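Local coordinates for protein 3-carboxy-cis,cis-muconate cycloisomerase (Acinetobacter calcoaceticus, PDB 1Q5N) that belongs to the fumarase/aspartase-type lyase family as a cycloisomerase, a largely helical enzyme that assembles from four copies of one chain, at residues S28-A33 against D115-L120; Q150-R155 against I164-K169; V193-G198 against A227-G232. All coordinates share one frame; numbering follows the deposited sequence.

Contact 1. Residues S28-A33 against D115-L120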
ATOM      1  N   SER A  28      -2.327  11.283 -29.642  1.00 38.29           N
ATOM      2  CA  SER A  28      -3.418  11.159 -30.591  1.00 39.07           C
ATOM      3  C   SER A  28      -4.710  11.612 -29.965  1.00 38.27           C
ATOM      4  O   SER A  28      -5.482  12.356 -30.566  1.00 38.28           O
ATOM      5  CB  SER A  28      -3.615   9.707 -30.993  1.00 41.60           C
ATOM      6  OG  SER A  28      -3.341   9.590 -32.355  1.00 44.31           O
ATOM      7  N   TYR A  29      -4.951  11.147 -28.743  1.00 37.40           N
ATOM      8  CA  TYR A  29      -6.180  11.493 -28.033  1.00 36.60           C
ATOM      9  C   TYR A  29      -6.187  12.979 -27.677  1.00 36.51           C
ATOM     10  O   TYR A  29      -7.252  13.607 -27.642  1.00 35.17           O
ATOM     11  CB  TYR A  29      -6.335  10.645 -26.757  1.00 35.02           C
ATOM     12  CG  TYR A  29      -6.690   9.199 -27.004  1.00 36.08           C
ATOM     13  CD1 TYR A  29      -7.968   8.849 -27.448  1.00 34.30           C
ATOM     14  CD2 TYR A  29      -5.790   8.165 -26.699  1.00 36.88           C
ATOM     15  CE1 TYR A  29      -8.360   7.522 -27.573  1.00 34.32           C
ATOM     16  CE2 TYR A  29      -6.178   6.800 -26.829  1.00 36.61           C
ATOM     17  CZ  TYR A  29      -7.473   6.499 -27.268  1.00 36.30           C
ATOM     18  OH  TYR A  29      -7.906   5.195 -27.421  1.00 36.09           O
ATOM     19  N   MET A  30      -5.012  13.547 -27.424  1.00 35.86           N
ATOM     20  CA  MET A  30      -4.962  14.982 -27.102  1.00 37.70           C
ATOM     21  C   MET A  30      -5.350  15.785 -28.348  1.00 37.16           C
ATOM     22  O   MET A  30      -6.076  16.809 -28.251  1.00 35.82           O
ATOM     23  CB  MET A  30      -3.565  15.399 -26.614  1.00 38.61           C
ATOM     24  CG  MET A  30      -3.267  14.854 -25.192  1.00 41.79           C
ATOM     25  SD  MET A  30      -1.543  15.119 -24.695  1.00 43.84           S
ATOM     26  CE  MET A  30      -1.718  16.751 -24.175  1.00 43.44           C
ATOM     27  N   VAL A  31      -4.868  15.319 -29.500  1.00 36.48           N
ATOM     28  CA  VAL A  31      -5.199  15.962 -30.761  1.00 37.64           C
ATOM     29  C   VAL A  31      -6.726  15.876 -30.913  1.00 39.27           C
ATOM     30  O   VAL A  31      -7.400  16.879 -31.189  1.00 38.76           O
ATOM     31  CB  VAL A  31      -4.515  15.253 -31.945  1.00 37.73           C
ATOM     32  CG1 VAL A  31      -5.163  15.705 -33.294  1.00 38.74           C
ATOM     33  CG2 VAL A  31      -2.997  15.561 -31.931  1.00 34.99           C
ATOM     34  N   GLU A  32      -7.275  14.696 -30.674  1.00 39.11           N
ATOM     35  CA  GLU A  32      -8.702  14.522 -30.802  1.00 41.66           C
ATOM     36  C   GLU A  32      -9.480  15.502 -29.911  1.00 42.59           C
ATOM     37  O   GLU A  32     -10.516  16.065 -30.325  1.00 42.13           O
ATOM     38  CB  GLU A  32      -9.047  13.089 -30.447  1.00 44.33           C
ATOM     39  CG  GLU A  32     -10.500  12.685 -30.671  1.00 49.75           C
ATOM     40  CD  GLU A  32     -10.703  11.166 -30.434  1.00 54.10           C
ATOM     41  OE1 GLU A  32      -9.726  10.379 -30.624  1.00 54.66           O
ATOM     42  OE2 GLU A  32     -11.836  10.758 -30.071  1.00 56.20           O
ATOM     43  N   ALA A  33      -8.991  15.692 -28.682  1.00 40.81           N
ATOM     44  CA  ALA A  33      -9.620  16.629 -27.750  1.00 41.04           C
ATOM     45  C   ALA A  33      -9.578  18.104 -28.272  1.00 41.31           C
ATOM     46  O   ALA A  33     -10.533  18.873 -28.071  1.00 39.12           O
ATOM     47  CB  ALA A  33      -8.934  16.559 -26.386  1.00 38.42           C
ATOM     48  N   ASP A 115      -6.988  15.492 -18.836  1.00 28.83           N
ATOM     49  CA  ASP A 115      -8.064  14.676 -18.259  1.00 30.57           C
ATOM     50  C   ASP A 115      -9.024  14.130 -19.341  1.00 32.08           C
ATOM     51  O   ASP A 115      -9.536  12.990 -19.228  1.00 32.34           O
ATOM     52  CB  ASP A 115      -8.914  15.459 -17.254  1.00 30.04           C
ATOM     53  CG  ASP A 115      -8.239  15.648 -15.923  1.00 30.46           C
ATOM     54  OD1 ASP A 115      -7.131  15.099 -15.702  1.00 29.83           O
ATOM     55  OD2 ASP A 115      -8.838  16.359 -15.095  1.00 29.31           O
ATOM     56  N   THR A 116      -9.276  14.929 -20.388  1.00 31.38           N
ATOM     57  CA  THR A 116     -10.161  14.460 -21.436  1.00 30.76           C
ATOM     58  C   THR A 116      -9.471  13.312 -22.202  1.00 30.36           C
ATOM     59  O   THR A 116     -10.090  12.298 -22.488  1.00 29.02           O
ATOM     60  CB  THR A 116     -10.613  15.627 -22.417  1.00 29.75           C
ATOM     61  OG1 THR A 116     -11.463  16.553 -21.716  1.00 27.49           O
ATOM     62  CG2 THR A 116     -11.363  15.038 -23.617  1.00 27.39           C
ATOM     63  N   ALA A 117      -8.186  13.461 -22.507  1.00 30.49           N
ATOM     64  CA  ALA A 117      -7.505  12.373 -23.226  1.00 32.01           C
ATOM     65  C   ALA A 117      -7.481  11.123 -22.296  1.00 32.63           C
ATOM     66  O   ALA A 117      -7.631   9.978 -22.759  1.00 32.93           O
ATOM     67  CB  ALA A 117      -6.081  12.778 -23.627  1.00 29.61           C
ATOM     68  N   CYS A 118      -7.297  11.339 -20.993  1.00 31.74           N
ATOM     69  CA  CYS A 118      -7.313  10.214 -20.068  1.00 31.56           C
ATOM     70  C   CYS A 118      -8.674   9.480 -20.131  1.00 31.07           C
ATOM     71  O   CYS A 118      -8.705   8.248 -20.231  1.00 29.71           O
ATOM     72  CB  CYS A 118      -7.047  10.686 -18.633  1.00 32.47           C
ATOM     73  SG  CYS A 118      -7.086   9.343 -17.402  1.00 36.62           S
ATOM     74  N   ILE A 119      -9.787  10.221 -20.055  1.00 30.91           N
ATOM     75  CA  ILE A 119     -11.105   9.594 -20.150  1.00 30.37           C
ATOM     76  C   ILE A 119     -11.347   8.911 -21.528  1.00 32.30           C
ATOM     77  O   ILE A 119     -12.023   7.860 -21.610  1.00 30.65           O
ATOM     78  CB  ILE A 119     -12.207  10.607 -19.876  1.00 29.41           C
ATOM     79  CG1 ILE A 119     -12.136  11.021 -18.390  1.00 29.66           C
ATOM     80  CG2 ILE A 119     -13.565  10.020 -20.239  1.00 26.98           C
ATOM     81  CD1 ILE A 119     -12.235   9.852 -17.417  1.00 27.00           C
ATOM     82  N   LEU A 120     -10.787   9.487 -22.595  1.00 30.96           N
ATOM     83  CA  LEU A 120     -10.945   8.852 -23.900  1.00 34.23           C
ATOM     84  C   LEU A 120     -10.186   7.526 -23.873  1.00 34.60           C
ATOM     85  O   LEU A 120     -10.689   6.517 -24.383  1.00 35.35           O
ATOM     86  CB  LEU A 120     -10.427   9.741 -25.044  1.00 34.42           C
ATOM     87  CG  LEU A 120     -11.274  11.013 -25.312  1.00 35.69           C
ATOM     88  CD1 LEU A 120     -10.647  11.840 -26.415  1.00 34.94           C
ATOM     89  CD2 LEU A 120     -12.695  10.616 -25.682  1.00 34.65           C
TER

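Contact 2. Residues Q150-R155 against I164-K169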
ATOM      1  N   GLN A 150     -18.138 -33.560 -12.239  1.00 33.50           N
ATOM      2  CA  GLN A 150     -16.796 -34.051 -12.006  1.00 32.41           C
ATOM      3  C   GLN A 150     -16.463 -33.861 -10.508  1.00 34.65           C
ATOM      4  O   GLN A 150     -16.118 -32.741 -10.059  1.00 34.22           O
ATOM      5  CB  GLN A 150     -15.810 -33.285 -12.857  1.00 33.10           C
ATOM      6  CG  GLN A 150     -14.392 -33.676 -12.564  1.00 35.85           C
ATOM      7  CD  GLN A 150     -14.188 -35.207 -12.729  1.00 41.14           C
ATOM      8  OE1 GLN A 150     -14.334 -35.743 -13.840  1.00 40.43           O
ATOM      9  NE2 GLN A 150     -13.865 -35.917 -11.603  1.00 40.26           N
ATOM     10  N   VAL A 151     -16.588 -34.942  -9.733  1.00 33.45           N
ATOM     11  CA  VAL A 151     -16.286 -34.896  -8.305  1.00 35.63           C
ATOM     12  C   VAL A 151     -14.777 -34.686  -7.972  1.00 34.15           C
ATOM     13  O   VAL A 151     -13.895 -35.202  -8.668  1.00 32.78           O
ATOM     14  CB  VAL A 151     -16.781 -36.196  -7.621  1.00 38.37           C
ATOM     15  CG1 VAL A 151     -16.349 -36.192  -6.195  1.00 40.86           C
ATOM     16  CG2 VAL A 151     -18.316 -36.262  -7.667  1.00 37.87           C
ATOM     17  N   MET A 152     -14.490 -33.915  -6.923  1.00 33.28           N
ATOM     18  CA  MET A 152     -13.090 -33.671  -6.504  1.00 33.45           C
ATOM     19  C   MET A 152     -13.135 -33.199  -5.061  1.00 33.01           C
ATOM     20  O   MET A 152     -14.216 -32.925  -4.540  1.00 34.35           O
ATOM     21  CB  MET A 152     -12.430 -32.593  -7.359  1.00 31.19           C
ATOM     22  CG  MET A 152     -13.157 -31.265  -7.212  1.00 34.05           C
ATOM     23  SD  MET A 152     -12.367 -29.926  -8.113  1.00 35.02           S
ATOM     24  CE  MET A 152     -10.896 -29.647  -7.000  1.00 32.98           C
ATOM     25  N   MET A 153     -11.995 -33.101  -4.386  1.00 31.83           N
ATOM     26  CA  MET A 153     -12.066 -32.649  -2.991  1.00 30.17           C
ATOM     27  C   MET A 153     -12.172 -31.134  -2.775  1.00 29.20           C
ATOM     28  O   MET A 153     -11.528 -30.334  -3.476  1.00 27.91           O
ATOM     29  CB  MET A 153     -10.848 -33.176  -2.216  1.00 33.05           C
ATOM     30  CG  MET A 153     -10.806 -34.714  -2.058  1.00 34.79           C
ATOM     31  SD  MET A 153     -12.319 -35.318  -1.201  1.00 38.75           S
ATOM     32  CE  MET A 153     -12.311 -34.400   0.331  1.00 32.56           C
ATOM     33  N   GLY A 154     -13.030 -30.737  -1.842  1.00 28.62           N
ATOM     34  CA  GLY A 154     -13.094 -29.329  -1.459  1.00 29.35           C
ATOM     35  C   GLY A 154     -11.996 -29.227  -0.382  1.00 31.11           C
ATOM     36  O   GLY A 154     -11.789 -30.163   0.423  1.00 30.67           O
ATOM     37  N   ARG A 155     -11.278 -28.110  -0.345  1.00 31.54           N
ATOM     38  CA  ARG A 155     -10.157 -27.929   0.598  1.00 29.88           C
ATOM     39  C   ARG A 155     -10.305 -26.627   1.377  1.00 31.27           C
ATOM     40  O   ARG A 155     -10.542 -25.527   0.800  1.00 30.84           O
ATOM     41  CB  ARG A 155      -8.816 -27.937  -0.189  1.00 29.87           C
ATOM     42  CG  ARG A 155      -8.576 -29.273  -0.959  1.00 27.29           C
ATOM     43  CD  ARG A 155      -7.513 -29.169  -2.053  1.00 28.84           C
ATOM     44  NE  ARG A 155      -7.128 -30.495  -2.587  1.00 29.28           N
ATOM     45  CZ  ARG A 155      -7.444 -30.974  -3.797  1.00 28.64           C
ATOM     46  NH1 ARG A 155      -8.169 -30.262  -4.661  1.00 26.02           N
ATOM     47  NH2 ARG A 155      -7.013 -32.188  -4.160  1.00 28.41           N
ATOM     48  N   ILE A 164     -16.660 -31.830  -3.536  1.00 28.08           N
ATOM     49  CA  ILE A 164     -17.422 -30.760  -4.259  1.00 29.81           C
ATOM     50  C   ILE A 164     -17.321 -31.228  -5.723  1.00 29.45           C
ATOM     51  O   ILE A 164     -16.960 -32.393  -5.954  1.00 31.00           O
ATOM     52  CB  ILE A 164     -16.773 -29.312  -4.144  1.00 28.65           C
ATOM     53  CG1 ILE A 164     -15.329 -29.325  -4.712  1.00 29.17           C
ATOM     54  CG2 ILE A 164     -16.778 -28.869  -2.693  1.00 26.70           C
ATOM     55  CD1 ILE A 164     -14.734 -27.927  -4.918  1.00 30.88           C
ATOM     56  N   THR A 165     -17.677 -30.388  -6.705  1.00 28.99           N
ATOM     57  CA  THR A 165     -17.445 -30.769  -8.111  1.00 28.53           C
ATOM     58  C   THR A 165     -16.656 -29.610  -8.724  1.00 30.10           C
ATOM     59  O   THR A 165     -16.730 -28.469  -8.254  1.00 29.80           O
ATOM     60  CB  THR A 165     -18.736 -30.993  -8.952  1.00 29.42           C
ATOM     61  OG1 THR A 165     -19.415 -29.746  -9.122  1.00 28.51           O
ATOM     62  CG2 THR A 165     -19.689 -32.027  -8.258  1.00 28.05           C
ATOM     63  N   LEU A 166     -15.873 -29.904  -9.749  1.00 29.94           N
ATOM     64  CA  LEU A 166     -15.102 -28.888 -10.402  1.00 30.34           C
ATOM     65  C   LEU A 166     -16.074 -27.842 -10.930  1.00 31.93           C
ATOM     66  O   LEU A 166     -15.802 -26.650 -10.890  1.00 32.29           O
ATOM     67  CB  LEU A 166     -14.316 -29.502 -11.543  1.00 26.82           C
ATOM     68  CG  LEU A 166     -13.669 -28.482 -12.481  1.00 30.80           C
ATOM     69  CD1 LEU A 166     -12.737 -27.627 -11.652  1.00 29.41           C
ATOM     70  CD2 LEU A 166     -12.878 -29.167 -13.631  1.00 26.24           C
ATOM     71  N   GLY A 167     -17.227 -28.300 -11.412  1.00 32.94           N
ATOM     72  CA  GLY A 167     -18.216 -27.379 -11.936  1.00 31.50           C
ATOM     73  C   GLY A 167     -18.627 -26.370 -10.878  1.00 31.71           C
ATOM     74  O   GLY A 167     -18.970 -25.232 -11.203  1.00 32.03           O
ATOM     75  N   HIS A 168     -18.644 -26.760  -9.606  1.00 30.78           N
ATOM     76  CA  HIS A 168     -19.027 -25.771  -8.606  1.00 30.11           C
ATOM     77  C   HIS A 168     -17.945 -24.613  -8.492  1.00 31.58           C
ATOM     78  O   HIS A 168     -18.309 -23.451  -8.381  1.00 30.17           O
ATOM     79  CB  HIS A 168     -19.235 -26.433  -7.271  1.00 29.58           C
ATOM     80  CG  HIS A 168     -19.903 -25.541  -6.273  1.00 29.49           C
ATOM     81  ND1 HIS A 168     -19.473 -25.436  -4.975  1.00 28.23           N
ATOM     82  CD2 HIS A 168     -21.009 -24.763  -6.374  1.00 29.00           C
ATOM     83  CE1 HIS A 168     -20.287 -24.635  -4.306  1.00 30.40           C
ATOM     84  NE2 HIS A 168     -21.229 -24.211  -5.132  1.00 29.24           N
ATOM     85  N   LYS A 169     -16.647 -24.940  -8.514  1.00 29.60           N
ATOM     86  CA  LYS A 169     -15.623 -23.894  -8.506  1.00 30.28           C
ATOM     87  C   LYS A 169     -15.840 -22.976  -9.728  1.00 31.62           C
ATOM     88  O   LYS A 169     -15.800 -21.741  -9.611  1.00 30.54           O
ATOM     89  CB  LYS A 169     -14.212 -24.493  -8.628  1.00 30.10           C
ATOM     90  CG  LYS A 169     -13.662 -25.191  -7.412  1.00 29.98           C
ATOM     91  CD  LYS A 169     -12.228 -25.583  -7.700  1.00 32.18           C
ATOM     92  CE  LYS A 169     -11.468 -25.977  -6.438  1.00 32.15           C
ATOM     93  NZ  LYS A 169     -11.281 -24.880  -5.441  1.00 30.69           N
TER

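Contact 3. Residues V193-G198 against A227-G232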
ATOM      1  N   VAL A 193     -16.978  11.163 -18.559  1.00 34.91           N
ATOM      2  CA  VAL A 193     -17.444  12.518 -18.771  1.00 33.69           C
ATOM      3  C   VAL A 193     -16.277  13.352 -19.242  1.00 34.32           C
ATOM      4  O   VAL A 193     -15.136  13.004 -18.989  1.00 34.41           O
ATOM      5  CB  VAL A 193     -17.998  13.109 -17.469  1.00 33.91           C
ATOM      6  CG1 VAL A 193     -19.214  12.343 -17.046  1.00 32.33           C
ATOM      7  CG2 VAL A 193     -16.922  13.037 -16.358  1.00 32.72           C
ATOM      8  N   ALA A 194     -16.572  14.465 -19.915  1.00 34.29           N
ATOM      9  CA  ALA A 194     -15.546  15.367 -20.444  1.00 33.24           C
ATOM     10  C   ALA A 194     -14.974  16.289 -19.358  1.00 32.04           C
ATOM     11  O   ALA A 194     -15.572  16.458 -18.303  1.00 30.82           O
ATOM     12  CB  ALA A 194     -16.146  16.228 -21.570  1.00 32.86           C
ATOM     13  N   GLN A 195     -13.811  16.869 -19.614  1.00 30.75           N
ATOM     14  CA  GLN A 195     -13.255  17.837 -18.660  1.00 33.07           C
ATOM     15  C   GLN A 195     -12.988  19.143 -19.424  1.00 33.30           C
ATOM     16  O   GLN A 195     -12.159  19.166 -20.351  1.00 34.66           O
ATOM     17  CB  GLN A 195     -11.899  17.375 -18.065  1.00 30.90           C
ATOM     18  CG  GLN A 195     -11.331  18.339 -17.023  1.00 28.97           C
ATOM     19  CD  GLN A 195     -11.953  18.160 -15.613  1.00 29.89           C
ATOM     20  OE1 GLN A 195     -13.005  18.719 -15.296  1.00 31.47           O
ATOM     21  NE2 GLN A 195     -11.286  17.369 -14.767  1.00 27.55           N
ATOM     22  N   LEU A 196     -13.687  20.211 -19.080  1.00 32.99           N
ATOM     23  CA  LEU A 196     -13.393  21.508 -19.723  1.00 33.58           C
ATOM     24  C   LEU A 196     -13.798  22.615 -18.736  1.00 32.43           C
ATOM     25  O   LEU A 196     -14.985  22.924 -18.555  1.00 32.72           O
ATOM     26  CB  LEU A 196     -14.141  21.668 -21.051  1.00 33.92           C
ATOM     27  CG  LEU A 196     -13.835  23.008 -21.758  1.00 38.10           C
ATOM     28  CD1 LEU A 196     -12.392  23.026 -22.230  1.00 37.64           C
ATOM     29  CD2 LEU A 196     -14.760  23.203 -22.970  1.00 36.93           C
ATOM     30  N   GLY A 197     -12.802  23.205 -18.093  1.00 31.57           N
ATOM     31  CA  GLY A 197     -13.083  24.224 -17.099  1.00 30.94           C
ATOM     32  C   GLY A 197     -12.082  25.370 -17.113  1.00 30.42           C
ATOM     33  O   GLY A 197     -12.266  26.330 -16.399  1.00 30.86           O
ATOM     34  N   GLY A 198     -11.034  25.299 -17.921  1.00 30.48           N
ATOM     35  CA  GLY A 198     -10.087  26.397 -17.913  1.00 30.47           C
ATOM     36  C   GLY A 198      -9.235  26.462 -16.648  1.00 32.56           C
ATOM     37  O   GLY A 198      -9.419  25.663 -15.704  1.00 31.69           O
ATOM     38  N   ALA A 227     -21.866  18.630 -13.880  1.00 35.22           N
ATOM     39  CA  ALA A 227     -22.413  19.866 -13.367  1.00 36.13           C
ATOM     40  C   ALA A 227     -21.286  20.888 -13.094  1.00 37.44           C
ATOM     41  O   ALA A 227     -21.415  22.066 -13.406  1.00 40.06           O
ATOM     42  CB  ALA A 227     -23.222  19.585 -12.063  1.00 31.68           C
ATOM     43  N   CYS A 228     -20.191  20.465 -12.483  1.00 36.08           N
ATOM     44  CA  CYS A 228     -19.114  21.420 -12.244  1.00 36.75           C
ATOM     45  C   CYS A 228     -17.734  20.833 -12.630  1.00 35.86           C
ATOM     46  O   CYS A 228     -17.589  19.624 -12.802  1.00 36.03           O
ATOM     47  CB  CYS A 228     -19.148  21.899 -10.777  1.00 36.93           C
ATOM     48  SG  CYS A 228     -19.048  20.527  -9.659  1.00 42.49           S
ATOM     49  N   THR A 229     -16.750  21.704 -12.836  1.00 34.32           N
ATOM     50  CA  THR A 229     -15.414  21.269 -13.186  1.00 32.17           C
ATOM     51  C   THR A 229     -14.860  20.270 -12.116  1.00 30.39           C
ATOM     52  O   THR A 229     -15.146  20.406 -10.929  1.00 26.72           O
ATOM     53  CB  THR A 229     -14.502  22.490 -13.279  1.00 33.24           C
ATOM     54  OG1 THR A 229     -15.074  23.405 -14.222  1.00 36.61           O
ATOM     55  CG2 THR A 229     -13.070  22.084 -13.745  1.00 30.43           C
ATOM     56  N   TRP A 230     -14.110  19.252 -12.536  1.00 29.63           N
ATOM     57  CA  TRP A 230     -13.565  18.319 -11.523  1.00 30.46           C
ATOM     58  C   TRP A 230     -12.036  18.130 -11.621  1.00 30.22           C
ATOM     59  O   TRP A 230     -11.526  17.025 -11.582  1.00 31.29           O
ATOM     60  CB  TRP A 230     -14.294  16.968 -11.541  1.00 27.87           C
ATOM     61  CG  TRP A 230     -14.400  16.391 -12.891  1.00 31.00           C
ATOM     62  CD1 TRP A 230     -15.199  16.848 -13.912  1.00 31.27           C
ATOM     63  CD2 TRP A 230     -13.610  15.337 -13.442  1.00 29.30           C
ATOM     64  NE1 TRP A 230     -14.941  16.152 -15.064  1.00 30.83           N
ATOM     65  CE2 TRP A 230     -13.972  15.220 -14.815  1.00 32.16           C
ATOM     66  CE3 TRP A 230     -12.631  14.486 -12.919  1.00 28.31           C
ATOM     67  CZ2 TRP A 230     -13.379  14.281 -15.684  1.00 31.06           C
ATOM     68  CZ3 TRP A 230     -12.034  13.552 -13.761  1.00 31.07           C
ATOM     69  CH2 TRP A 230     -12.416  13.455 -15.144  1.00 33.93           C
ATOM     70  N   HIS A 231     -11.325  19.242 -11.762  1.00 29.86           N
ATOM     71  CA  HIS A 231      -9.872  19.243 -11.792  1.00 28.95           C
ATOM     72  C   HIS A 231      -9.332  18.722 -10.459  1.00 28.01           C
ATOM     73  O   HIS A 231      -8.354  17.988 -10.413  1.00 27.35           O
ATOM     74  CB  HIS A 231      -9.381  20.672 -12.011  1.00 27.46           C
ATOM     75  CG  HIS A 231      -9.544  21.150 -13.426  1.00 30.43           C
ATOM     76  ND1 HIS A 231      -9.637  22.482 -13.764  1.00 30.63           N
ATOM     77  CD2 HIS A 231      -9.657  20.460 -14.589  1.00 31.04           C
ATOM     78  CE1 HIS A 231      -9.811  22.593 -15.067  1.00 32.02           C
ATOM     79  NE2 HIS A 231      -9.827  21.379 -15.592  1.00 32.58           N
ATOM     80  N   GLY A 232      -9.986  19.106  -9.375  1.00 28.16           N
ATOM     81  CA  GLY A 232      -9.532  18.706  -8.055  1.00 29.22           C
ATOM     82  C   GLY A 232     -10.273  17.576  -7.382  1.00 29.91           C
ATOM     83  O   GLY A 232      -9.754  17.062  -6.407  1.00 29.70           O
TER
HETATM   84  O   HOH W   1     -16.595  22.882 -16.632  1.00 35.19           O

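Contact 1. Residues S28-A33 against D115-L120
One face of the Tyr29 ring is turned to Leu120, whose carbonyl carbon C lies over it, while Ala117 O approaches the ring obliquely. The ring is also met by the Leu120 side chain, which crosses it obliquely and brings CB to 3.6 Å from Tyr29 CD1. Tyr29 CG stands anti to its own carbonyl carbon (chi1 -72°), which sets CG, the root of the ring, beside the backbone N. Its hydroxyl reaches on to Asp124, farther along helix 110-146.

This is helix-on-helix packing: the segments of helices 23-43 and 110-146 cross at 115°, with axes 8.5 Å apart. Ala117 suits the place because a lone methyl lets the backbones draw near, CA of Tyr29 and CA of Ala117 being 5.1 Å apart. Ala117 CB touches Tyr29 CB at 3.8 Å and also Met30 CG. One turn on from Tyr29, Ala33 CB meets CG2 of Thr116, the residue just before Ala117, at 4.0 Å, the threonine showing its methyl here while OG1 bonds to Asp112 O. Leu120 also reaches Glu32: its CD1 lies 4.0 Å from Glu32 OE2, a contact without a bond.

No hydrogen bond spans the two segments. The pairing therefore rests on apolar surface and fit, while the hydroxyls of Tyr29 and Thr116 are satisfied elsewhere.

Contact 2. Residues Q150-R155 against I164-K169
Met152 and Ile164 face each other as a hydrogen-bonded antiparallel pair in a small three-stranded sheet, in which strand 151-156 is central and strand 163-165 runs directly into the long helix 166-191. Ile164 N gives a nearly straight bond to Met152 O (2.9 Å, 174°); in return Met152 N reaches Ile164 O from above the carbonyl plane. Beyond the strand end, Leu166 N, in the first turn of the helix, donates to Gln150 O at 2.9 Å, so the hydrogen bonding continues one step past the strand.

The Met152 side chain follows that junction. CB leaves on the sheet face shared with Ile164, and CG, set between the backbone N and the carbonyl carbon (chi1 62°), lies 3.8 Å from Ile164 CG1. SD comes next, over the start of the helix, 3.7 Å from Leu166 CA and near Leu166 CB. The chain then bends at its last torsion, and CE meets Lys169 CE at 3.8 Å. A long, flexible thioether suits a path that touches the strand and then the first turn of the helix. Lys169 gives it only its aliphatic part, since NZ goes on to Glu318 and His317 of a neighbouring subunit.

Glycine suits position 154: Ile164 CG2 lies 3.9 Å from Gly154 CA, where a CB would clash with that methyl. On the opposite face from Met152 and Ile164, Val151 pairs with Thr165 in a non-hydrogen-bonded position. Thr165 is also the N-cap of helix 166-191: its OG1, hydrogen-bonded to Arg148 O as well, accepts from His168 N at 3.1 Å.

Contact 3. Residues V193-G198 against A227-G232
Gln195 and Trp230 join two loops on either side of helix 210-221 in the chain, one after helix 166-191 and the other before helix 235-261. The glutamine amide grips the backbone of one residue at both its polar atoms: Trp230 N donates to Gln195 OE1 in the carbonyl plane, on a lone pair (3.0 Å), and Gln195 NE2 makes a weak bond to Trp230 O. Gln195 CG is anti to the backbone N (chi1 -177°), and the chain bends beyond it; NE2 sits above the indole centre, the planes 36° apart.

Glutamine suits this pairing, carrying both donor and acceptor. These loops link long helices of the fumarase/aspartase-type helical fold and pack beside helix 110-146, which supplies Asp115 to Gln195 NE2 and Asp112 to His231 NE2. At the indole edge, Trp230 NE1 bonds weakly to Ala194 O; Val193 CG2 packs obliquely on Trp230 CZ2 at 3.8 Å.

His231 brings its edge to Gly198 O, 3.2 Å from CE1, and Thr229 CG2 sits over one face of the imidazole. A CB on Gly197 would clash with Thr229 OG1, which is hydrogen-bonded to Gly201 O and accepts from a water that also donates to Leu196 O.

Contacts 1 and 3 are neighbours, their centres 14 Å apart, and they are joined by polar bonds: Asp115 OD2 lies 2.7 Å from Gln195 NE2, and Thr116 OG1 3.2 Å from Gln195 N. Ile119 adds packing against Val193 and Trp230. The helix face beside contact 1 thus holds the loop of contact 3. Contact 2 lies on the other side of the chain's centre, about 47 Å and 50 Å between centres from contacts 1 and 3. Across subunits, however, contacts 2 and 3 are linked through Gln441, which bonds to His168 of its own chain and to Thr229 N of a neighbouring subunit, while Ile164 packs on Val200 of a neighbouring subunit.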